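Local coordinates for muramidase (Sodiomyces alcalophilus, PDB 6ZM8), which probably hydrolyses the glycan strands of bacterial peptidoglycan, acting as a fungal lysozyme of glycoside hydrolase family 25, at residues W131-T136 with P156-R161; G174-W179 with S191-G196; L94-N99 with N115-F120. One frame throughout, in Å; residues are numbered along the deposited sequence. Where two conformers were deposited one is given.

Interaction 1: W131-T136 with P156-R161; sequences WPVIYT and PLWIAR
Tyr135 and Trp158 sit level with each other on neighbouring strands, and their rings meet edge to face. The CD2 corner of the phenol ring stands over the middle of the indole, 3.5 Å from Trp158 CD2, with the two planes at 78°. The pairing of the strands puts both residues on one face of the sheet; with CG anti to the backbone N in each (chi1 171° for Tyr135, -179° for Trp158), the rings are then laid against each other. The far end of the phenol runs on to Ala160, whose CB is 3.4 Å from Tyr135 OH. Val133 comes in at the edge of the indole with separate branches: CG1 reaches Trp158 CB at 3.6 Å, while CG2 leans on Pro156 CB.

Beneath the rings the backbones pair in parallel register. Ile134 N donates to Pro156 O at 2.9 Å, and Ile134 O accepts from Trp158 N at 2.8 Å. One step on, Trp158 O takes the N-H of Thr136, and Thr136 O takes that of Ala160. Trp158 O is also approached by the CA-H of Tyr135, with CA at 3.1 Å from it.

These strands are the ends of a right-handed beta-alpha-beta unit in the barrel of family 25, with helix 138-145 as the crossover. On the face opposite the rings, Ile134 and Thr136 pack against Trp141 of that helix, and Ile159 CD1 comes within 3.5 Å of Thr136 O. The polar tips of the aromatic pair are held by the strands beyond: Tyr135 OH is hydrogen-bonded to Gln180 OE1, and Trp158 NE1 gives its N-H to Asn192 OD1, which fixes the turn of the indole under the phenol edge. Tyr28 stacks with the same indole.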
loop_
_atom_site.group_PDB
_atom_site.type_symbol
_atom_site.label_atom_id
_atom_site.label_comp_id
_atom_site.label_asym_id
_atom_site.label_seq_id
_atom_site.Cartn_x
_atom_site.Cartn_y
_atom_site.Cartn_z
ATOM N N TRP A 131 5.063 9.403 5.987
ATOM C CA TRP A 131 5.410 8.013 6.238
ATOM C C TRP A 131 4.499 7.143 5.359
ATOM O O TRP A 131 3.297 7.364 5.295
ATOM C CB TRP A 131 5.217 7.638 7.710
ATOM C CG TRP A 131 6.095 8.436 8.622
ATOM C CD1 TRP A 131 5.701 9.410 9.487
ATOM C CD2 TRP A 131 7.517 8.384 8.726
ATOM N NE1 TRP A 131 6.785 9.959 10.118
ATOM C CE2 TRP A 131 7.914 9.350 9.667
ATOM C CE3 TRP A 131 8.502 7.633 8.099
ATOM C CZ2 TRP A 131 9.254 9.578 9.992
ATOM C CZ3 TRP A 131 9.827 7.866 8.432
ATOM C CH2 TRP A 131 10.204 8.827 9.364
ATOM N N PRO A 132 5.059 6.149 4.674
ATOM C CA PRO A 132 4.232 5.294 3.833
ATOM C C PRO A 132 3.391 4.347 4.683
ATOM O O PRO A 132 3.729 3.987 5.813
ATOM C CB PRO A 132 5.245 4.547 2.985
ATOM C CG PRO A 132 6.437 4.423 3.921
ATOM C CD PRO A 132 6.465 5.726 4.699
ATOM N N VAL A 133 2.290 3.895 4.069
ATOM C CA VAL A 133 1.571 2.730 4.558
ATOM C C VAL A 133 2.409 1.480 4.278
ATOM O O VAL A 133 3.120 1.426 3.262
ATOM C CB VAL A 133 0.216 2.688 3.814
ATOM C CG1 VAL A 133 -0.530 1.370 3.979
ATOM C CG2 VAL A 133 -0.662 3.849 4.278
ATOM N N ILE A 134 2.337 0.493 5.171
ATOM C CA ILE A 134 2.956 -0.810 4.923
ATOM C C ILE A 134 1.848 -1.831 4.686
ATOM O O ILE A 134 1.004 -2.044 5.569
ATOM C CB ILE A 134 3.862 -1.229 6.083
ATOM C CG1 ILE A 134 5.111 -0.352 6.094
ATOM C CG2 ILE A 134 4.223 -2.724 5.995
ATOM C CD1 ILE A 134 6.011 -0.549 7.302
ATOM N N TYR A 135 1.889 -2.461 3.501
ATOM C CA TYR A 135 1.017 -3.595 3.165
ATOM C C TYR A 135 1.832 -4.871 3.346
ATOM O O TYR A 135 2.910 -5.018 2.756
ATOM C CB TYR A 135 0.527 -3.492 1.727
ATOM C CG TYR A 135 -0.195 -4.747 1.243
ATOM C CD1 TYR A 135 0.517 -5.825 0.716
ATOM C CD2 TYR A 135 -1.575 -4.850 1.295
ATOM C CE1 TYR A 135 -0.122 -6.954 0.260
ATOM C CE2 TYR A 135 -2.245 -5.968 0.807
ATOM C CZ TYR A 135 -1.510 -7.037 0.278
ATOM O OH TYR A 135 -2.108 -8.148 -0.244
ATOM N N THR A 136 1.299 -5.782 4.147
ATOM C CA THR A 136 1.968 -7.059 4.363
ATOM C C THR A 136 0.939 -8.062 4.903
ATOM O O THR A 136 -0.255 -7.778 5.000
ATOM C CB THR A 136 3.185 -6.869 5.310
ATOM O OG1 THR A 136 4.044 -8.010 5.211
ATOM C CG2 THR A 136 2.798 -6.625 6.750
ATOM N N PRO A 156 1.094 3.504 8.892
ATOM C CA PRO A 156 -0.183 2.813 9.038
ATOM C C PRO A 156 -0.120 1.410 8.406
ATOM O O PRO A 156 0.521 1.232 7.352
ATOM C CB PRO A 156 -1.174 3.706 8.271
ATOM C CG PRO A 156 -0.503 5.090 8.300
ATOM C CD PRO A 156 0.971 4.776 8.159
ATOM N N LEU A 157 -0.836 0.477 9.001
ATOM C CA LEU A 157 -0.838 -0.911 8.534
ATOM C C LEU A 157 -1.985 -1.169 7.568
ATOM O O LEU A 157 -3.149 -0.888 7.866
ATOM C CB LEU A 157 -1.007 -1.830 9.749
ATOM C CG LEU A 157 -1.082 -3.331 9.423
ATOM C CD1 LEU A 157 0.231 -3.847 8.825
ATOM C CD2 LEU A 157 -1.448 -4.086 10.702
ATOM N N TRP A 158 -1.620 -1.787 6.444
ATOM C CA TRP A 158 -2.569 -2.330 5.465
ATOM C C TRP A 158 -2.343 -3.854 5.482
ATOM O O TRP A 158 -1.366 -4.351 4.930
ATOM C CB TRP A 158 -2.323 -1.696 4.107
ATOM C CG TRP A 158 -3.228 -2.124 3.007
ATOM C CD1 TRP A 158 -4.325 -2.934 3.051
ATOM C CD2 TRP A 158 -3.082 -1.720 1.633
ATOM N NE1 TRP A 158 -4.866 -3.079 1.781
ATOM C CE2 TRP A 158 -4.110 -2.349 0.899
ATOM C CE3 TRP A 158 -2.130 -0.943 0.956
ATOM C CZ2 TRP A 158 -4.210 -2.242 -0.491
ATOM C CZ3 TRP A 158 -2.204 -0.855 -0.428
ATOM C CH2 TRP A 158 -3.239 -1.500 -1.133
ATOM N N ILE A 159 -3.211 -4.548 6.210
ATOM C CA ILE A 159 -3.019 -5.981 6.451
ATOM C C ILE A 159 -3.875 -6.777 5.474
ATOM O O ILE A 159 -5.027 -6.406 5.233
ATOM C CB ILE A 159 -3.343 -6.311 7.920
ATOM C CG1 ILE A 159 -2.840 -7.688 8.337
ATOM C CG2 ILE A 159 -4.823 -6.129 8.272
ATOM C CD1 ILE A 159 -1.332 -7.808 8.339
ATOM N N ALA A 160 -3.340 -7.883 4.983
ATOM C CA ALA A 160 -4.090 -8.753 4.083
ATOM C C ALA A 160 -4.418 -10.078 4.792
ATOM O O ALA A 160 -3.524 -10.761 5.291
ATOM C CB ALA A 160 -3.343 -9.016 2.808
ATOM N N ARG A 161 -5.705 -10.436 4.751
ATOM C CA ARG A 161 -6.152 -11.752 5.230
ATOM C C ARG A 161 -7.568 -11.963 4.678
ATOM O O ARG A 161 -8.489 -11.218 5.051
ATOM C CB ARG A 161 -6.176 -11.859 6.743
ATOM C CG ARG A 161 -6.525 -13.276 7.201
ATOM C CD ARG A 161 -6.795 -13.375 8.670
ATOM N NE ARG A 161 -6.880 -14.742 9.092
ATOM C CZ ARG A 161 -7.665 -15.151 10.040
ATOM N NH1 ARG A 161 -8.588 -14.420 10.615
ATOM N NH2 ARG A 161 -7.525 -16.371 10.497
#

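Interaction 2: G174-W179 with S191-G196; sequences GFYTFW and SNWFNG
Phe178 and Trp179 pair with Phe194 and Trp193 in the antiparallel beta hairpin of strands 178-182 and 190-194. Trp179 and Trp193 form a hydrogen-bonded pair: Trp179 N donates to Trp193 O and Trp193 N returns the bond to Trp179 O, each at 2.9 Å. Their indoles run alongside, and Trp179 CE3 meets Trp193 CD1 at 3.6 Å with the planes at 54°. The next pair, Phe178 and Phe194, is non-hydrogen-bonded and puts its rings on the other face, where Phe178 CE1 touches Phe194 CD1 at 3.6 Å; Leu204 and Leu201 of helix 198-206 pack on these rings.

Past the strand end, Asn195 takes two successive carbonyls: its N binds Thr177 O, and its ND2 binds Tyr176 O at 2.9 Å. In one of two conformers the Tyr176 ring has the Asn195 side chain over one face, Asn195 CB 3.5 Å from Tyr176 CE1, and Trp179 CB over the other. Held anti to the backbone N (chi1 -173°), the Asn195 amide points along the partner chain, and Tyr176 O lies in its plane. The side-chain N-H continues the ladder after the backbone bonds stop, which implies a fixed rotation for this amide, with ND2 rather than OD1 facing the carbonyl.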
loop_
_atom_site.group_PDB
_atom_site.type_symbol
_atom_site.label_atom_id
_atom_site.label_comp_id
_atom_site.label_asym_id
_atom_site.label_seq_id
_atom_site.Cartn_x
_atom_site.Cartn_y
_atom_site.Cartn_z
ATOM N N GLY A 174 -1.519 -1.701 17.077
ATOM C CA GLY A 174 -2.714 -1.953 17.866
ATOM C C GLY A 174 -3.966 -2.125 17.040
ATOM O O GLY A 174 -4.976 -2.604 17.545
ATOM N N PHE A 175 -3.907 -1.729 15.771
ATOM C CA PHE A 175 -5.080 -1.728 14.901
ATOM C C PHE A 175 -4.586 -1.669 13.467
ATOM O O PHE A 175 -3.496 -1.176 13.178
ATOM C CB PHE A 175 -5.996 -0.525 15.172
ATOM C CG PHE A 175 -5.304 0.795 15.082
ATOM C CD1 PHE A 175 -4.693 1.344 16.213
ATOM C CD2 PHE A 175 -5.232 1.507 13.881
ATOM C CE1 PHE A 175 -4.046 2.565 16.131
ATOM C CE2 PHE A 175 -4.564 2.716 13.793
ATOM C CZ PHE A 175 -3.983 3.261 14.935
ATOM N N TYR A 176 -5.427 -2.169 12.563
ATOM C CA TYR A 176 -5.208 -1.975 11.141
ATOM C C TYR A 176 -5.742 -0.593 10.731
ATOM O O TYR A 176 -6.735 -0.120 11.294
ATOM C CB TYR A 176 -5.832 -3.084 10.270
ATOM C CG TYR A 176 -7.351 -3.086 10.091
ATOM C CD1 TYR A 176 -7.941 -2.300 9.121
ATOM C CD2 TYR A 176 -8.201 -3.911 10.834
ATOM C CE1 TYR A 176 -9.301 -2.321 8.878
ATOM C CE2 TYR A 176 -9.569 -3.928 10.625
ATOM C CZ TYR A 176 -10.123 -3.140 9.625
ATOM O OH TYR A 176 -11.455 -3.130 9.326
ATOM N N THR A 177 -5.118 -0.007 9.707
ATOM C CA THR A 177 -5.686 1.148 9.029
ATOM C C THR A 177 -6.508 0.709 7.826
ATOM O O THR A 177 -7.641 1.171 7.626
ATOM C CB THR A 177 -4.575 2.153 8.690
ATOM O OG1 THR A 177 -4.028 2.652 9.919
ATOM C CG2 THR A 177 -5.106 3.331 7.895
ATOM N N PHE A 178 -5.936 -0.192 7.007
ATOM C CA PHE A 178 -6.688 -0.840 5.937
ATOM C C PHE A 178 -6.585 -2.362 6.144
ATOM O O PHE A 178 -5.556 -2.858 6.595
ATOM C CB PHE A 178 -6.108 -0.488 4.555
ATOM C CG PHE A 178 -6.147 0.991 4.234
ATOM C CD1 PHE A 178 -7.323 1.588 3.804
ATOM C CD2 PHE A 178 -4.994 1.765 4.349
ATOM C CE1 PHE A 178 -7.338 2.935 3.457
ATOM C CE2 PHE A 178 -5.016 3.107 4.020
ATOM C CZ PHE A 178 -6.192 3.692 3.563
ATOM N N TRP A 179 -7.633 -3.061 5.715
ATOM C CA TRP A 179 -7.672 -4.529 5.732
ATOM C C TRP A 179 -8.133 -4.986 4.354
ATOM O O TRP A 179 -9.255 -4.674 3.926
ATOM C CB TRP A 179 -8.638 -5.031 6.816
ATOM C CG TRP A 179 -8.914 -6.508 6.777
ATOM C CD1 TRP A 179 -8.185 -7.526 6.236
ATOM C CD2 TRP A 179 -10.115 -7.110 7.312
ATOM N NE1 TRP A 179 -8.822 -8.719 6.414
ATOM C CE2 TRP A 179 -10.022 -8.499 7.044
ATOM C CE3 TRP A 179 -11.247 -6.626 7.972
ATOM C CZ2 TRP A 179 -11.045 -9.394 7.358
ATOM C CZ3 TRP A 179 -12.251 -7.494 8.292
ATOM C CH2 TRP A 179 -12.150 -8.863 7.977
ATOM N N SER A 191 -10.566 -6.119 -2.427
ATOM C CA SER A 191 -11.441 -5.291 -1.613
ATOM C C SER A 191 -10.781 -4.967 -0.275
ATOM O O SER A 191 -10.167 -5.841 0.338
ATOM C CB SER A 191 -12.766 -5.997 -1.328
ATOM O OG SER A 191 -13.406 -6.376 -2.550
ATOM N N ASN A 192 -10.972 -3.721 0.166
ATOM C CA ASN A 192 -10.401 -3.229 1.409
ATOM C C ASN A 192 -11.475 -2.566 2.275
ATOM O O ASN A 192 -12.422 -1.953 1.789
ATOM C CB ASN A 192 -9.332 -2.156 1.139
ATOM C CG ASN A 192 -8.191 -2.740 0.334
ATOM O OD1 ASN A 192 -7.518 -3.660 0.785
ATOM N ND2 ASN A 192 -7.978 -2.204 -0.875
ATOM N N TRP A 193 -11.223 -2.617 3.587
ATOM C CA TRP A 193 -11.882 -1.752 4.563
ATOM C C TRP A 193 -10.878 -0.750 5.089
ATOM O O TRP A 193 -9.738 -1.111 5.402
ATOM C CB TRP A 193 -12.414 -2.540 5.758
ATOM C CG TRP A 193 -13.481 -3.540 5.436
ATOM C CD1 TRP A 193 -13.439 -4.876 5.669
ATOM C CD2 TRP A 193 -14.764 -3.306 4.807
ATOM N NE1 TRP A 193 -14.592 -5.494 5.267
ATOM C CE2 TRP A 193 -15.413 -4.571 4.682
ATOM C CE3 TRP A 193 -15.419 -2.170 4.324
ATOM C CZ2 TRP A 193 -16.676 -4.710 4.085
ATOM C CZ3 TRP A 193 -16.661 -2.312 3.732
ATOM C CH2 TRP A 193 -17.279 -3.558 3.626
ATOM N N PHE A 194 -11.329 0.489 5.260
ATOM C CA PHE A 194 -10.620 1.489 6.054
ATOM C C PHE A 194 -11.258 1.526 7.438
ATOM O O PHE A 194 -12.480 1.643 7.576
ATOM C CB PHE A 194 -10.731 2.879 5.392
ATOM C CG PHE A 194 -10.224 3.984 6.294
ATOM C CD1 PHE A 194 -8.874 4.163 6.524
ATOM C CD2 PHE A 194 -11.130 4.849 6.924
ATOM C CE1 PHE A 194 -8.430 5.188 7.354
ATOM C CE2 PHE A 194 -10.682 5.872 7.745
ATOM C CZ PHE A 194 -9.346 6.041 7.960
ATOM N N ASN A 195 -10.396 1.453 8.470
ATOM C CA ASN A 195 -10.826 1.383 9.869
ATOM C C ASN A 195 -11.039 2.776 10.455
ATOM O O ASN A 195 -10.294 3.196 11.317
ATOM C CB ASN A 195 -9.762 0.632 10.663
ATOM C CG ASN A 195 -10.139 0.329 12.073
ATOM O OD1 ASN A 195 -11.315 0.464 12.442
ATOM N ND2 ASN A 195 -9.169 -0.080 12.851
ATOM N N GLY A 196 -12.081 3.430 10.044
ATOM C CA GLY A 196 -12.407 4.733 10.565
ATOM C C GLY A 196 -13.509 5.371 9.766
ATOM O O GLY A 196 -14.056 4.763 8.835
#

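Interaction 3: L94-N99 with N115-F120; sequences LDIEYN and NWIEDF
Leu94 meets Phe120 through a CH-pi contact: methyl CD1 stands squarely over the ring, 3.7 Å from the centroid of Phe120 and 4° off the ring normal. The leucine leaves the strand toward helix 110-128, and its CG, anti to the backbone N (chi1 176°), together with chi2 of 64° places CD1 over the ring. Phe120 comes from the helix in the opposite sense, so the methyl ends up above the middle of its ring.

The remaining contacts are ordinary apolar packing. The same CD1 reaches the edge of the Trp116 indole, 4.2 Å from Trp116 CZ3, close to the plane of that ring. CD2, the other methyl of Leu94, rests 4.1 Å from Ile117 CG2. Ile117 also extends its longer branch, so that its CD1 lies 4.1 Å from Ile96 CG1. Leu94 is thus shared among Trp116 and Ile117, neighbours in sequence, and Phe120 a turn further along, while Ile96 widens the patch by a single touch.

Other helices close round this layer. Phe120 packs on Ala73 and Phe76 of helix 69-78, Ile96 and Ile117 on Trp141 of helix 138-145. The indole N-H of Trp116 is spent on the carbonyl O of Ser67, just before helix 69-78.

Strand 93-95, helix 110-128 and strand 133-136 make a beta-alpha-beta unit, and a helix laid with apolar side chains against the outside of its strand is the standard arrangement of a TIM-type barrel.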
loop_
_atom_site.group_PDB
_atom_site.type_symbol
_atom_site.label_atom_id
_atom_site.label_comp_id
_atom_site.label_asym_id
_atom_site.label_seq_id
_atom_site.Cartn_x
_atom_site.Cartn_y
_atom_site.Cartn_z
ATOM N N LEU A 94 3.955 0.734 0.697
ATOM C CA LEU A 94 5.001 -0.243 0.439
ATOM C C LEU A 94 4.362 -1.636 0.539
ATOM O O LEU A 94 3.967 -2.054 1.631
ATOM C CB LEU A 94 6.105 -0.096 1.475
ATOM C CG LEU A 94 7.225 -1.131 1.358
ATOM C CD1 LEU A 94 7.982 -0.998 0.039
ATOM C CD2 LEU A 94 8.176 -1.001 2.532
ATOM N N ASP A 95 4.285 -2.343 -0.599
ATOM C CA ASP A 95 3.767 -3.719 -0.641
ATOM C C ASP A 95 4.978 -4.633 -0.471
ATOM O O ASP A 95 5.769 -4.836 -1.419
ATOM C CB ASP A 95 3.046 -3.901 -1.968
ATOM C CG ASP A 95 2.577 -5.295 -2.259
ATOM O OD1 ASP A 95 2.851 -6.194 -1.440
ATOM O OD2 ASP A 95 1.942 -5.482 -3.316
ATOM N N ILE A 96 5.140 -5.119 0.757
ATOM C CA ILE A 96 6.311 -5.878 1.180
ATOM C C ILE A 96 5.821 -7.268 1.636
ATOM O O ILE A 96 5.204 -7.410 2.707
ATOM C CB ILE A 96 7.159 -5.095 2.206
ATOM C CG1 ILE A 96 8.351 -5.896 2.698
ATOM C CG2 ILE A 96 6.365 -4.587 3.407
ATOM C CD1 ILE A 96 9.377 -6.237 1.655
ATOM N N GLU A 97 6.021 -8.249 0.768
ATOM C CA GLU A 97 5.378 -9.537 0.910
ATOM C C GLU A 97 6.218 -10.608 0.198
ATOM O O GLU A 97 7.302 -10.356 -0.307
ATOM C CB GLU A 97 3.953 -9.497 0.312
ATOM C CG GLU A 97 3.965 -9.273 -1.190
ATOM C CD GLU A 97 2.563 -9.424 -1.781
ATOM O OE1 GLU A 97 2.195 -10.575 -2.130
ATOM O OE2 GLU A 97 1.860 -8.432 -1.949
ATOM N N TYR A 98 5.633 -11.801 0.123
ATOM C CA TYR A 98 6.303 -13.003 -0.399
ATOM C C TYR A 98 6.991 -12.708 -1.732
ATOM O O TYR A 98 6.394 -12.216 -2.697
ATOM C CB TYR A 98 5.269 -14.124 -0.648
ATOM C CG TYR A 98 4.266 -14.282 0.476
ATOM C CD1 TYR A 98 4.511 -15.110 1.568
ATOM C CD2 TYR A 98 3.073 -13.569 0.455
ATOM C CE1 TYR A 98 3.603 -15.192 2.615
ATOM C CE2 TYR A 98 2.163 -13.662 1.473
ATOM C CZ TYR A 98 2.423 -14.463 2.557
ATOM O OH TYR A 98 1.456 -14.498 3.538
ATOM N N ASN A 99 8.250 -13.133 -1.814
ATOM C CA ASN A 99 8.965 -13.074 -3.100
ATOM C C ASN A 99 8.187 -13.835 -4.179
ATOM O O ASN A 99 7.915 -15.026 -4.006
ATOM C CB ASN A 99 10.317 -13.712 -2.866
ATOM C CG ASN A 99 11.244 -13.662 -4.067
ATOM O OD1 ASN A 99 10.906 -13.133 -5.139
ATOM N ND2 ASN A 99 12.433 -14.216 -3.861
ATOM N N ASN A 115 16.282 -3.320 8.084
ATOM C CA ASN A 115 17.044 -2.175 7.628
ATOM C C ASN A 115 16.594 -1.712 6.235
ATOM O O ASN A 115 16.584 -0.497 5.971
ATOM C CB ASN A 115 18.551 -2.503 7.576
ATOM C CG ASN A 115 19.180 -2.716 8.933
ATOM O OD1 ASN A 115 18.580 -2.432 9.968
ATOM N ND2 ASN A 115 20.403 -3.218 8.897
ATOM N N TRP A 116 16.276 -2.638 5.354
ATOM C CA TRP A 116 15.837 -2.290 4.011
ATOM C C TRP A 116 14.535 -1.487 4.072
ATOM O O TRP A 116 14.377 -0.453 3.430
ATOM C CB TRP A 116 15.669 -3.584 3.183
ATOM C CG TRP A 116 15.412 -3.344 1.741
ATOM C CD1 TRP A 116 16.363 -3.391 0.763
ATOM C CD2 TRP A 116 14.179 -2.968 1.107
ATOM N NE1 TRP A 116 15.792 -3.067 -0.457
ATOM C CE2 TRP A 116 14.474 -2.797 -0.272
ATOM C CE3 TRP A 116 12.862 -2.777 1.529
ATOM C CZ2 TRP A 116 13.504 -2.419 -1.198
ATOM C CZ3 TRP A 116 11.891 -2.391 0.614
ATOM C CH2 TRP A 116 12.229 -2.202 -0.733
ATOM N N ILE A 117 13.589 -2.008 4.855
ATOM C CA ILE A 117 12.292 -1.321 5.027
ATOM C C ILE A 117 12.525 0.064 5.640
ATOM O O ILE A 117 11.920 1.038 5.199
ATOM C CB ILE A 117 11.337 -2.190 5.852
ATOM C CG1 ILE A 117 11.038 -3.509 5.117
ATOM C CG2 ILE A 117 10.049 -1.422 6.153
ATOM C CD1 ILE A 117 10.419 -4.573 6.013
ATOM N N GLU A 118 13.388 0.148 6.670
ATOM C CA GLU A 118 13.696 1.446 7.270
ATOM C C GLU A 118 14.223 2.417 6.224
ATOM O O GLU A 118 13.867 3.602 6.205
ATOM C CB GLU A 118 14.697 1.242 8.403
ATOM C CG GLU A 118 15.069 2.548 9.119
ATOM C CD GLU A 118 13.907 3.165 9.859
ATOM O OE1 GLU A 118 13.385 2.533 10.789
ATOM O OE2 GLU A 118 13.443 4.227 9.439
ATOM N N ASP A 119 15.119 1.939 5.353
ATOM C CA ASP A 119 15.675 2.803 4.322
ATOM C C ASP A 119 14.564 3.290 3.373
ATOM O O ASP A 119 14.514 4.471 3.004
ATOM C CB ASP A 119 16.780 2.046 3.580
ATOM C CG ASP A 119 17.691 2.905 2.741
ATOM O OD1 ASP A 119 17.854 4.084 3.027
ATOM O OD2 ASP A 119 18.291 2.309 1.793
ATOM N N PHE A 120 13.669 2.393 2.981
ATOM C CA PHE A 120 12.546 2.808 2.129
ATOM C C PHE A 120 11.681 3.857 2.837
ATOM O O PHE A 120 11.349 4.902 2.260
ATOM C CB PHE A 120 11.708 1.579 1.729
ATOM C CG PHE A 120 10.605 1.933 0.762
ATOM C CD1 PHE A 120 9.413 2.513 1.194
ATOM C CD2 PHE A 120 10.766 1.688 -0.599
ATOM C CE1 PHE A 120 8.424 2.878 0.282
ATOM C CE2 PHE A 120 9.761 2.027 -1.509
ATOM C CZ PHE A 120 8.599 2.628 -1.065
#

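In the fold
The three contacts follow the barrel wall round from strand 93-95 to strand 190-194. Interaction 1 is the middle piece, its centre about 11 Å from that of interaction 3 and about 9 Å from that of interaction 2; the centres of the outer two are about 20 Å apart, their nearest atoms about 10 Å. Strand pairing makes both joints: Val133 O to Leu94 N and Leu157 O to Thr177 N, both 2.8 Å. Asp95 and Glu97 fit the Asp-X-Glu signature of family 25, catalytic in relatives, so the active site probably lies at the end of strand 93-95; Tyr135 would then border it, its CD1 3.2 Å from Asp95 OD1, whereas Leu94 and Ile96 face the helix layer.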